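Local structure of manganese lipoxygenase (5FX8) at residues L69-G73 and Y83-G89; A231-L237 and L250-V256; V256-Y262 and I504-K508. The protein oxygenates linoleic and alpha-linolenic acids at a manganese centre to 11S- and 13R-hydroperoxy fatty acids, the 11S product of each being converted to the 13R product in the end. All coordinates share one frame; numbering follows the deposited sequence.

Contact 1: L69-G73 and Y83-G89; sequences LFLYG and YPTGELG. With NAG (2-acetamido-2-deoxy-beta-D-glucopyranose), chain J.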
loop_
_atom_site.group_PDB
_atom_site.type_symbol
_atom_site.label_atom_id
_atom_site.label_comp_id
_atom_site.label_asym_id
_atom_site.label_seq_id
_atom_site.Cartn_x
_atom_site.Cartn_y
_atom_site.Cartn_z
ATOM N N LEU A 69 -10.304 -20.874 -21.005
ATOM C CA LEU A 69 -10.953 -19.613 -20.740
ATOM C C LEU A 69 -10.057 -18.601 -20.053
ATOM O O LEU A 69 -10.414 -17.421 -20.013
ATOM C CB LEU A 69 -12.215 -19.835 -19.894
ATOM C CG LEU A 69 -13.180 -20.914 -20.373
ATOM C CD1 LEU A 69 -14.307 -21.119 -19.396
ATOM C CD2 LEU A 69 -13.730 -20.483 -21.649
ATOM N N PHE A 70 -8.911 -19.018 -19.515
ATOM C CA PHE A 70 -7.971 -18.118 -18.857
ATOM C C PHE A 70 -6.674 -18.125 -19.654
ATOM O O PHE A 70 -5.880 -19.056 -19.552
ATOM C CB PHE A 70 -7.788 -18.546 -17.432
ATOM C CG PHE A 70 -6.911 -17.677 -16.621
ATOM C CD1 PHE A 70 -5.527 -17.797 -16.674
ATOM C CD2 PHE A 70 -7.464 -16.813 -15.702
ATOM C CE1 PHE A 70 -4.717 -17.015 -15.856
ATOM C CE2 PHE A 70 -6.664 -16.036 -14.894
ATOM C CZ PHE A 70 -5.291 -16.138 -14.967
ATOM N N LEU A 71 -6.460 -17.080 -20.448
ATOM C CA LEU A 71 -5.448 -17.060 -21.493
ATOM C C LEU A 71 -4.389 -16.023 -21.187
ATOM O O LEU A 71 -4.615 -15.071 -20.438
ATOM C CB LEU A 71 -6.074 -16.772 -22.862
ATOM C CG LEU A 71 -7.293 -17.636 -23.249
ATOM C CD1 LEU A 71 -7.899 -17.201 -24.536
ATOM C CD2 LEU A 71 -6.908 -19.048 -23.407
ATOM N N TYR A 72 -3.220 -16.229 -21.774
ATOM C CA TYR A 72 -2.151 -15.252 -21.681
ATOM C C TYR A 72 -2.420 -14.145 -22.680
ATOM O O TYR A 72 -2.483 -14.402 -23.884
ATOM C CB TYR A 72 -0.799 -15.886 -21.967
ATOM C CG TYR A 72 -0.390 -16.939 -21.000
ATOM C CD1 TYR A 72 -0.259 -16.652 -19.659
ATOM C CD2 TYR A 72 -0.117 -18.216 -21.428
ATOM C CE1 TYR A 72 0.109 -17.612 -18.779
ATOM C CE2 TYR A 72 0.248 -19.162 -20.567
ATOM C CZ TYR A 72 0.358 -18.858 -19.243
ATOM O OH TYR A 72 0.728 -19.835 -18.378
ATOM N N GLY A 73 -2.544 -12.915 -22.192
ATOM C CA GLY A 73 -2.771 -11.779 -23.049
ATOM C C GLY A 73 -1.564 -10.876 -23.113
ATOM O O GLY A 73 -0.574 -11.077 -22.417
ATOM N N TYR A 83 -0.586 -10.425 -19.251
ATOM C CA TYR A 83 -1.726 -10.176 -18.385
ATOM C C TYR A 83 -2.871 -11.078 -18.815
ATOM O O TYR A 83 -3.039 -11.325 -20.006
ATOM C CB TYR A 83 -2.159 -8.709 -18.448
ATOM C CG TYR A 83 -3.250 -8.349 -17.480
ATOM C CD1 TYR A 83 -2.956 -7.997 -16.173
ATOM C CD2 TYR A 83 -4.570 -8.366 -17.863
ATOM C CE1 TYR A 83 -3.943 -7.672 -15.306
ATOM C CE2 TYR A 83 -5.541 -8.049 -17.003
ATOM C CZ TYR A 83 -5.234 -7.704 -15.731
ATOM O OH TYR A 83 -6.247 -7.381 -14.873
ATOM N N PRO A 84 -3.632 -11.633 -17.879
ATOM C CA PRO A 84 -4.633 -12.634 -18.250
ATOM C C PRO A 84 -5.761 -12.050 -19.058
ATOM O O PRO A 84 -6.294 -10.991 -18.743
ATOM C CB PRO A 84 -5.148 -13.148 -16.900
ATOM C CG PRO A 84 -4.797 -12.166 -15.970
ATOM C CD PRO A 84 -3.507 -11.559 -16.422
ATOM N N THR A 85 -6.144 -12.781 -20.087
ATOM C CA THR A 85 -7.311 -12.415 -20.861
ATOM C C THR A 85 -8.175 -13.654 -21.015
ATOM O O THR A 85 -7.988 -14.610 -20.266
ATOM C CB THR A 85 -6.888 -11.815 -22.203
ATOM O OG1 THR A 85 -8.031 -11.269 -22.843
ATOM C CG2 THR A 85 -6.240 -12.861 -23.086
ATOM N N GLY A 86 -9.128 -13.661 -21.951
ATOM C CA GLY A 86 -10.110 -14.724 -22.035
ATOM C C GLY A 86 -11.312 -14.457 -21.150
ATOM O O GLY A 86 -11.325 -13.559 -20.316
ATOM N N GLU A 87 -12.357 -15.253 -21.324
ATOM C CA GLU A 87 -13.555 -15.040 -20.518
ATOM C C GLU A 87 -13.266 -15.166 -19.031
ATOM O O GLU A 87 -13.738 -14.362 -18.222
ATOM C CB GLU A 87 -14.636 -16.029 -20.916
ATOM C CG GLU A 87 -15.943 -15.814 -20.212
ATOM C CD GLU A 87 -16.926 -16.887 -20.547
ATOM O OE1 GLU A 87 -16.664 -17.653 -21.494
ATOM O OE2 GLU A 87 -17.953 -16.982 -19.859
ATOM N N LEU A 88 -12.504 -16.183 -18.643
ATOM C CA LEU A 88 -12.264 -16.376 -17.223
ATOM C C LEU A 88 -11.237 -15.382 -16.702
ATOM O O LEU A 88 -11.370 -14.885 -15.581
ATOM C CB LEU A 88 -11.845 -17.816 -16.952
ATOM C CG LEU A 88 -11.511 -18.206 -15.515
ATOM C CD1 LEU A 88 -12.636 -17.887 -14.607
ATOM C CD2 LEU A 88 -11.152 -19.685 -15.419
ATOM N N GLY A 89 -10.245 -15.035 -17.517
ATOM C CA GLY A 89 -9.250 -14.078 -17.079
ATOM C C GLY A 89 -9.816 -12.684 -16.968
ATOM O O GLY A 89 -9.405 -11.894 -16.117
HETATM C C1 NAG J . -18.156 -14.572 -16.016
HETATM C C2 NAG J . -18.544 -16.046 -16.086
HETATM C C3 NAG J . -19.953 -16.203 -16.667
HETATM C C4 NAG J . -20.951 -15.331 -15.909
HETATM C C5 NAG J . -20.445 -13.891 -15.805
HETATM C C6 NAG J . -21.297 -13.025 -14.900
HETATM C C7 NAG J . -16.650 -17.620 -16.277
HETATM C C8 NAG J . -16.632 -17.652 -14.781
HETATM N N2 NAG J . -17.576 -16.830 -16.844
HETATM O O3 NAG J . -20.332 -17.571 -16.568
HETATM O O4 NAG J . -22.226 -15.326 -16.547
HETATM O O5 NAG J . -19.115 -13.867 -15.262
HETATM O O6 NAG J . -21.066 -13.293 -13.521
HETATM O O7 NAG J . -15.859 -18.281 -16.948
#
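L71 pairs with T85 in a short antiparallel arrangement whose strands 71-73 and 83-85 run at 125° to each other, T85 N giving to L71 O (2.8 Å) and L71 N to T85 O (2.9 Å), both nearly straight. Y72 and P84 form the next, non-hydrogen-bonded pair. Just before the strand, L69 O turns to the start of helix 86-124: it accepts from L88 N at 2.8 Å and, weakly, from G89 N. G86, with a positive phi of 87°, passes the chain from strand to helix.

L71 CB and T85 CG2 stand on the same face of the pair, and T85 CG2 also rests on G73 CA. F70, just before the strand, packs on P84 and G89. With its CG anti to the backbone N (chi1 -177°), the ring is laid alongside P84, whose CB sits 4.0 Å from the F70 ring centroid in an off-centre CH-pi contact; G89 CA approaches F70 CD2 at 3.5 Å. L88 wedges between neighbours, its CB against L69 CB (3.6 Å) and its CD2 against F70 CB. Beyond the contact the F70 ring meets F305, which L88 also touches, and Y72 OH is bonded to E442.

E87 extends beside L69, pointing the same way. E87 OE2 takes the N-H of the acetamido group of an N-acetylglucosamine, NAG N2 lying 3.0 Å away on an almost straight bond (168°), and O7 of that group lies near L69 CD1 and L88 CD1. The whole is a two-stranded beta hairpin whose second strand passes directly into a long helix, packed by P84 and L88 on the C-terminal end of helix 268-305.

Contact 2: A231-L237 and L250-V256; sequences AAACQGL and LAIKTNV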
loop_
_atom_site.group_PDB
_atom_site.type_symbol
_atom_site.label_atom_id
_atom_site.label_comp_id
_atom_site.label_asym_id
_atom_site.label_seq_id
_atom_site.Cartn_x
_atom_site.Cartn_y
_atom_site.Cartn_z
ATOM N N ALA A 231 14.477 17.732 -14.342
ATOM C CA ALA A 231 14.981 16.512 -13.731
ATOM C C ALA A 231 16.404 16.266 -14.199
ATOM O O ALA A 231 16.772 16.669 -15.300
ATOM C CB ALA A 231 14.105 15.308 -14.087
ATOM N N ALA A 232 17.189 15.569 -13.374
ATOM C CA ALA A 232 18.559 15.219 -13.717
ATOM C C ALA A 232 18.623 13.739 -14.078
ATOM O O ALA A 232 17.602 13.126 -14.382
ATOM C CB ALA A 232 19.502 15.588 -12.566
ATOM N N ALA A 233 19.824 13.172 -14.073
ATOM C CA ALA A 233 20.001 11.735 -14.236
ATOM C C ALA A 233 21.178 11.332 -13.336
ATOM O O ALA A 233 22.266 10.961 -13.768
ATOM C CB ALA A 233 20.214 11.357 -15.698
ATOM N N CYS A 234 20.961 11.416 -12.030
ATOM C CA CYS A 234 22.078 11.423 -11.099
ATOM C C CYS A 234 22.742 10.061 -10.978
ATOM O O CYS A 234 22.097 9.014 -11.023
ATOM C CB CYS A 234 21.619 11.878 -9.728
ATOM S SG CYS A 234 21.262 13.616 -9.694
ATOM N N GLN A 235 24.052 10.091 -10.850
ATOM C CA GLN A 235 24.822 8.974 -10.351
ATOM C C GLN A 235 25.329 9.412 -8.997
ATOM O O GLN A 235 25.898 10.494 -8.875
ATOM C CB GLN A 235 25.984 8.634 -11.270
ATOM C CG GLN A 235 25.582 8.177 -12.614
ATOM C CD GLN A 235 26.771 7.852 -13.447
ATOM O OE1 GLN A 235 26.914 6.730 -13.926
ATOM N NE2 GLN A 235 27.647 8.820 -13.624
ATOM N N GLY A 236 25.091 8.596 -7.980
ATOM C CA GLY A 236 25.564 8.865 -6.640
ATOM C C GLY A 236 26.667 7.883 -6.287
ATOM O O GLY A 236 26.524 6.676 -6.491
ATOM N N LEU A 237 27.764 8.423 -5.773
ATOM C CA LEU A 237 28.891 7.641 -5.301
ATOM C C LEU A 237 28.906 7.689 -3.783
ATOM O O LEU A 237 28.831 8.769 -3.189
ATOM C CB LEU A 237 30.188 8.188 -5.859
ATOM C CG LEU A 237 31.393 7.284 -5.962
ATOM C CD1 LEU A 237 31.055 6.063 -6.747
ATOM C CD2 LEU A 237 32.443 8.080 -6.682
ATOM N N LEU A 250 29.573 10.501 -1.095
ATOM C CA LEU A 250 30.824 11.044 -1.605
ATOM C C LEU A 250 30.575 12.098 -2.678
ATOM O O LEU A 250 30.915 13.259 -2.470
ATOM C CB LEU A 250 31.720 9.906 -2.119
ATOM C CG LEU A 250 33.216 10.217 -2.173
ATOM C CD1 LEU A 250 34.076 8.970 -2.141
ATOM C CD2 LEU A 250 33.554 11.007 -3.390
ATOM N N ALA A 251 29.974 11.748 -3.810
ATOM C CA ALA A 251 29.748 12.718 -4.870
ATOM C C ALA A 251 28.435 12.418 -5.579
ATOM O O ALA A 251 27.901 11.314 -5.501
ATOM C CB ALA A 251 30.901 12.719 -5.872
ATOM N N ILE A 252 27.922 13.421 -6.279
ATOM C CA ILE A 252 26.710 13.292 -7.074
ATOM C C ILE A 252 26.953 13.978 -8.406
ATOM O O ILE A 252 27.311 15.154 -8.440
ATOM C CB ILE A 252 25.486 13.901 -6.362
ATOM C CG1 ILE A 252 25.211 13.162 -5.054
ATOM C CG2 ILE A 252 24.251 13.842 -7.252
ATOM C CD1 ILE A 252 24.072 13.730 -4.234
ATOM N N LYS A 253 26.759 13.254 -9.499
ATOM C CA LYS A 253 26.926 13.785 -10.841
ATOM C C LYS A 253 25.575 13.797 -11.548
ATOM O O LYS A 253 24.923 12.754 -11.653
ATOM C CB LYS A 253 27.932 12.943 -11.621
ATOM C CG LYS A 253 28.513 13.637 -12.807
ATOM C CD LYS A 253 29.215 12.687 -13.708
ATOM C CE LYS A 253 29.884 13.433 -14.809
ATOM N NZ LYS A 253 30.256 12.485 -15.852
ATOM N N THR A 254 25.172 14.959 -12.067
ATOM C CA THR A 254 23.816 15.122 -12.587
ATOM C C THR A 254 23.609 14.436 -13.922
ATOM O O THR A 254 22.481 14.050 -14.241
ATOM C CB THR A 254 23.483 16.583 -12.803
ATOM O OG1 THR A 254 24.184 17.025 -13.964
ATOM C CG2 THR A 254 23.882 17.405 -11.603
ATOM N N ASN A 255 24.646 14.356 -14.742
ATOM C CA ASN A 255 24.576 13.754 -16.068
ATOM C C ASN A 255 23.621 14.465 -17.003
ATOM O O ASN A 255 23.142 13.850 -17.955
ATOM C CB ASN A 255 24.169 12.287 -16.012
ATOM C CG ASN A 255 25.207 11.425 -15.392
ATOM O OD1 ASN A 255 24.911 10.659 -14.490
ATOM N ND2 ASN A 255 26.437 11.527 -15.874
ATOM N N VAL A 256 23.297 15.730 -16.748
ATOM C CA VAL A 256 22.465 16.521 -17.642
ATOM C C VAL A 256 23.016 17.937 -17.706
ATOM O O VAL A 256 23.645 18.427 -16.765
ATOM C CB VAL A 256 20.978 16.547 -17.213
ATOM C CG1 VAL A 256 20.387 15.209 -17.341
ATOM C CG2 VAL A 256 20.826 17.044 -15.800
#
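V256 fits into the bend of A232 and A233: its CG2 settles over A232 CA at 3.6 Å and against A232 CB, while CG1 lies by A233 N. A chi1 of -66° sets CG2 between the backbone N and the carbonyl carbon, which brings it over A232. Next to it A233 N donates to T254 O (2.8 Å), and T254 OG1 accepts from V256 N, an ST turn that curls the chain beyond the strand.

Farther along, C234 SG and I252 CG2 meet at 3.9 Å on the face that also receives helix 268-305, with M277 and F278 at the cysteine and W271 at the isoleucine. G236, paired with I252 there, contributes no side-chain bump. The opposite face bears Q235, K253, L237 and A251, with F188 touching the first two and A251; Q235 and N255 cross at about a right angle, their amide planes 64° apart.

Q235 and K253 exchange two backbone bonds, K253 N to Q235 O being almost straight. At the end L250 and A251 both face L237, a classic beta bulge: L237 O accepts from L250 N (2.8 Å) and A251 N (3.3 Å). Backbone bonds thus carry the pairing, with apolar packing on the C234 and I252 face and polar Q235, K253 and N255 at the other side, where K253 NZ leads away to a long, weak ion pair with D259.

Contact 3: V256-Y262 and I504-K508; sequences VGVDLTY and IPTAK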
loop_
_atom_site.group_PDB
_atom_site.type_symbol
_atom_site.label_atom_id
_atom_site.label_comp_id
_atom_site.label_asym_id
_atom_site.label_seq_id
_atom_site.Cartn_x
_atom_site.Cartn_y
_atom_site.Cartn_z
ATOM N N VAL A 256 23.297 15.730 -16.748
ATOM C CA VAL A 256 22.465 16.521 -17.642
ATOM C C VAL A 256 23.016 17.937 -17.706
ATOM O O VAL A 256 23.645 18.427 -16.765
ATOM C CB VAL A 256 20.978 16.547 -17.213
ATOM C CG1 VAL A 256 20.387 15.209 -17.341
ATOM C CG2 VAL A 256 20.826 17.044 -15.800
ATOM N N GLY A 257 22.774 18.594 -18.832
ATOM C CA GLY A 257 23.154 19.985 -18.972
ATOM C C GLY A 257 24.653 20.114 -19.003
ATOM O O GLY A 257 25.354 19.434 -19.751
ATOM N N VAL A 258 25.170 20.983 -18.149
ATOM C CA VAL A 258 26.610 21.138 -18.079
ATOM C C VAL A 258 27.277 20.022 -17.297
ATOM O O VAL A 258 28.514 19.936 -17.306
ATOM C CB VAL A 258 26.936 22.501 -17.459
ATOM C CG1 VAL A 258 26.255 23.608 -18.254
ATOM C CG2 VAL A 258 26.487 22.499 -16.034
ATOM N N ASP A 259 26.492 19.189 -16.600
ATOM C CA ASP A 259 26.974 17.935 -16.027
ATOM C C ASP A 259 27.869 18.170 -14.815
ATOM O O ASP A 259 29.002 17.695 -14.763
ATOM C CB ASP A 259 27.708 17.134 -17.103
ATOM C CG ASP A 259 27.746 15.682 -16.813
ATOM O OD1 ASP A 259 27.596 15.322 -15.637
ATOM O OD2 ASP A 259 27.920 14.898 -17.757
ATOM N N LEU A 260 27.369 18.877 -13.821
ATOM C CA LEU A 260 28.220 19.197 -12.692
ATOM C C LEU A 260 28.347 18.006 -11.741
ATOM O O LEU A 260 27.525 17.091 -11.733
ATOM C CB LEU A 260 27.667 20.405 -11.948
ATOM C CG LEU A 260 27.541 21.680 -12.769
ATOM C CD1 LEU A 260 27.042 22.781 -11.884
ATOM C CD2 LEU A 260 28.868 22.034 -13.321
ATOM N N THR A 261 29.390 18.038 -10.921
ATOM C CA THR A 261 29.618 17.037 -9.888
ATOM C C THR A 261 29.663 17.741 -8.543
ATOM O O THR A 261 30.511 18.601 -8.325
ATOM C CB THR A 261 30.921 16.269 -10.124
ATOM O OG1 THR A 261 30.953 15.758 -11.458
ATOM C CG2 THR A 261 31.012 15.099 -9.186
ATOM N N TYR A 262 28.770 17.372 -7.646
ATOM C CA TYR A 262 28.686 17.967 -6.322
ATOM C C TYR A 262 29.282 17.055 -5.249
ATOM O O TYR A 262 29.439 15.845 -5.424
ATOM C CB TYR A 262 27.236 18.273 -5.965
ATOM C CG TYR A 262 26.548 19.232 -6.889
ATOM C CD1 TYR A 262 25.941 18.791 -8.053
ATOM C CD2 TYR A 262 26.467 20.570 -6.574
ATOM C CE1 TYR A 262 25.311 19.655 -8.866
ATOM C CE2 TYR A 262 25.840 21.429 -7.383
ATOM C CZ TYR A 262 25.268 20.972 -8.527
ATOM O OH TYR A 262 24.626 21.844 -9.348
ATOM N N ILE A 504 17.752 22.702 -13.953
ATOM C CA ILE A 504 18.976 22.171 -13.354
ATOM C C ILE A 504 20.063 23.223 -13.443
ATOM O O ILE A 504 20.379 23.676 -14.557
ATOM C CB ILE A 504 19.420 20.886 -14.070
ATOM C CG1 ILE A 504 18.368 19.789 -13.953
ATOM C CG2 ILE A 504 20.770 20.435 -13.563
ATOM C CD1 ILE A 504 17.945 19.547 -12.589
ATOM N N PRO A 505 20.695 23.599 -12.331
ATOM C CA PRO A 505 21.730 24.641 -12.373
ATOM C C PRO A 505 22.838 24.370 -13.380
ATOM O O PRO A 505 23.132 23.227 -13.738
ATOM C CB PRO A 505 22.279 24.648 -10.943
ATOM C CG PRO A 505 21.146 24.106 -10.104
ATOM C CD PRO A 505 20.456 23.099 -10.964
ATOM N N THR A 506 23.449 25.464 -13.844
ATOM C CA THR A 506 24.592 25.423 -14.747
ATOM C C THR A 506 25.894 25.889 -14.104
ATOM O O THR A 506 26.932 25.827 -14.762
ATOM C CB THR A 506 24.319 26.264 -15.997
ATOM O OG1 THR A 506 23.972 27.608 -15.624
ATOM C CG2 THR A 506 23.201 25.671 -16.773
ATOM N N ALA A 507 25.875 26.353 -12.857
ATOM C CA ALA A 507 27.088 26.727 -12.132
ATOM C C ALA A 507 26.885 26.390 -10.662
ATOM O O ALA A 507 25.936 25.698 -10.304
ATOM C CB ALA A 507 27.410 28.212 -12.331
ATOM N N LYS A 508 27.744 26.913 -9.797
ATOM C CA LYS A 508 27.670 26.599 -8.371
ATOM C C LYS A 508 27.093 27.778 -7.586
ATOM O O LYS A 508 27.745 28.414 -6.768
ATOM C CB LYS A 508 29.040 26.197 -7.858
ATOM C CG LYS A 508 29.597 24.927 -8.494
ATOM C CD LYS A 508 28.764 23.695 -8.116
ATOM C CE LYS A 508 29.318 22.386 -8.684
ATOM N NZ LYS A 508 30.136 21.619 -7.700
HETATM O O HOH W 1 23.625 20.942 -11.755
#
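K508 bonds to T261 O and lies over the ring of Y262. The lysine chain, bent at chi2 and again at chi4 (98°), carries NZ across to T261 O, and K508 NZ donates to T261 O at 3.1 Å from above the carbonyl plane. D266 forms a salt bridge with the same ammonium group, which thus holds a backbone carbonyl and a carboxylate together.

The aromatic contacts use the same side chain. K508 and Y262 slide past each other in opposite directions, and K508 CE stands over one face of the Y262 ring, 4.2 Å from its centroid, with CD close to CE2. K508 NZ itself is 4.5 Å from the Y262 centroid, 31° off the ring normal, an off-centre cation-pi contact.

A water fixes the far end of the tyrosine: it lies at the ring edge, in plane, hydrogen-bonded to Y262 OH (2.8 Å), and gives a hydrogen to P505 O (3.1 Å). The hydroxyl also touches P505 CB.

Van der Waals contacts set methyls against backbone carbonyls: L260 CD1 reaches A507 O at 3.5 Å, and V258 CG2 lies near T506 O (3.6 Å). V258 crosses T506 at about a right angle, its CG1 at the threonine CB and CG2. It is presented by a type II' turn from V256 to D259, closed by D259 N bonding to V256 O, with G257 at positive phi. Apolar contacts join L260 CD1 to K508 CE and V256 CG2 to I504 CG2, the isoleucine resting in turn on M277 of helix 268-305.

No backbone-to-backbone bond joins the two segments: a surface loop is held on the sheet edge by one lysine, one bridging water and modest van der Waals packing, the charge of the lysine probably being balanced by D266.

In the fold
Contacts 2 and 3 are neighbours, with centres 9 Å apart and V256 in common. Contact 3 lays a loop against the edge strand 261-262, which pairs with the hairpin strand 246-253 of contact 2 in one antiparallel sheet; I252 O and Y262 N lie 2.8 Å apart there, a probable hydrogen bond. Contact 1 is remote, its centre 43 Å from that of contact 2 and 49 Å from that of contact 3. Helix 268-305 connects all three: it packs on the sheet near its start, carries the manganese ligands H290 and H294, and ends against contact 1, where the Y83 side chain lies about 13 Å from the manganese ion.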